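Local coordinates for SPBc2 prophage-derived uncharacterized protein YomS (Bacillus subtilis, PDB 6I5O), which is of unknown function but belongs to the lytic cassette of the SPbeta prophage and forms an assembly of five chains, at residues 70-73 and 74-77. Sequence-based numbering, arbitrary orientation.
Sequences GTNK and TDFQ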
loop_
_atom_site.group_PDB
_atom_site.type_symbol
_atom_site.label_atom_id
_atom_site.label_comp_id
_atom_site.label_asym_id
_atom_site.label_seq_id
_atom_site.Cartn_x
_atom_site.Cartn_y
_atom_site.Cartn_z
ATOM N N GLY A 70 9.453 8.891 9.388
ATOM C CA GLY A 70 8.045 8.968 9.009
ATOM C C GLY A 70 7.859 9.995 7.939
ATOM O O GLY A 70 8.845 10.547 7.404
ATOM N N THR A 71 6.588 10.190 7.617
ATOM C CA THR A 71 6.174 11.043 6.482
ATOM C C THR A 71 5.359 12.218 6.999
ATOM O O THR A 71 4.378 12.013 7.704
ATOM C CB THR A 71 5.408 10.256 5.433
ATOM O OG1 THR A 71 6.215 9.121 5.044
ATOM C CG2 THR A 71 5.064 11.091 4.234
ATOM N N ASN A 72 5.776 13.425 6.618
ATOM C CA ASN A 72 5.064 14.664 7.016
ATOM C C ASN A 72 3.799 14.763 6.162
ATOM O O ASN A 72 3.930 14.765 4.916
ATOM C CB ASN A 72 6.022 15.833 6.857
ATOM C CG ASN A 72 5.477 17.169 7.249
ATOM O OD1 ASN A 72 4.276 17.436 7.126
ATOM N ND2 ASN A 72 6.351 18.072 7.722
ATOM N N LYS A 73 2.645 14.878 6.797
ATOM C CA LYS A 73 1.376 14.883 6.021
ATOM C C LYS A 73 1.177 16.199 5.282
ATOM O O LYS A 73 0.290 16.229 4.393
ATOM C CB LYS A 73 0.166 14.608 6.898
ATOM C CG LYS A 73 0.160 13.247 7.517
ATOM C CD LYS A 73 -1.082 12.915 8.264
ATOM C CE LYS A 73 -2.238 12.514 7.414
ATOM N NZ LYS A 73 -1.998 11.131 6.907
ATOM N N THR A 74 1.925 17.252 5.562
ATOM C CA THR A 74 1.775 18.543 4.867
ATOM C C THR A 74 2.429 18.476 3.500
ATOM O O THR A 74 1.860 19.036 2.507
ATOM C CB THR A 74 2.278 19.719 5.707
ATOM O OG1 THR A 74 1.367 19.847 6.818
ATOM C CG2 THR A 74 2.322 20.996 4.912
ATOM N N ASP A 75 3.618 17.923 3.405
ATOM C CA ASP A 75 4.399 18.026 2.150
ATOM C C ASP A 75 4.970 16.675 1.687
ATOM O O ASP A 75 5.779 16.673 0.748
ATOM C CB ASP A 75 5.486 19.060 2.359
ATOM C CG ASP A 75 6.452 18.755 3.487
ATOM O OD1 ASP A 75 6.419 17.625 4.037
ATOM O OD2 ASP A 75 7.230 19.671 3.884
ATOM N N PHE A 76 4.624 15.586 2.350
ATOM C CA PHE A 76 5.130 14.226 2.070
ATOM C C PHE A 76 6.651 14.157 2.241
ATOM O O PHE A 76 7.222 13.175 1.747
ATOM C CB PHE A 76 4.663 13.737 0.688
ATOM C CG PHE A 76 3.185 13.507 0.604
ATOM C CD1 PHE A 76 2.546 12.714 1.531
ATOM C CD2 PHE A 76 2.405 14.144 -0.331
ATOM C CE1 PHE A 76 1.183 12.472 1.465
ATOM C CE2 PHE A 76 1.048 13.882 -0.421
ATOM C CZ PHE A 76 0.425 13.065 0.488
ATOM N N GLN A 77 7.278 15.054 2.965
ATOM C CA GLN A 77 8.725 14.922 3.219
ATOM C C GLN A 77 8.965 13.809 4.258
ATOM O O GLN A 77 8.139 13.567 5.158
ATOM C CB GLN A 77 9.306 16.263 3.660
ATOM C CG GLN A 77 9.309 17.274 2.500
ATOM C CD GLN A 77 10.116 16.816 1.292
ATOM O OE1 GLN A 77 11.355 16.688 1.357
ATOM N NE2 GLN A 77 9.417 16.523 0.197
HETATM O O HOH W 1 2.112 18.101 8.835
#
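The side chain of Asn72 crosses that of Asp75 at a slant, and Asp75 OD1 rests 3.4 Å from Asn72 CB. Amide and carboxylate planes are turned 52° apart. Asn72 CG is anti to the backbone N (chi1 -179°), which carries the amide along the turn beside Thr74. Asn72 OD1 accepts from Thr74 N at 2.8 Å, the donor tilted 20° from the carbonyl plane. A water donates both to this OD1 and to Thr74 OG1, so two bonds grip the amide oxygen. Asp75 OD1 in turn accepts from Gln77 N, two residues on, at 2.9 Å: an Asx turn. The N-H comes from above the carboxylate plane. The backbone closes the hairpin: Asn72 N donates to Gln77 O at 2.8 Å, and Phe76 N gives a weak bond to Asn72 O. On the other side of the turn, Thr71 CG2 meets the edge of the Phe76 ring, 4.0 Å from CD1. Lys73 NZ forms a salt bridge with Asp90, and Thr74 OG1 bonds to Ala67 O of the second subunit. Residues 73-77 form the loop of a beta-hairpin that joins strand 65-72 to strand 78-79, with strand 87-92 pairing along the other edge of 65-72 and the second subunit packing against the turn.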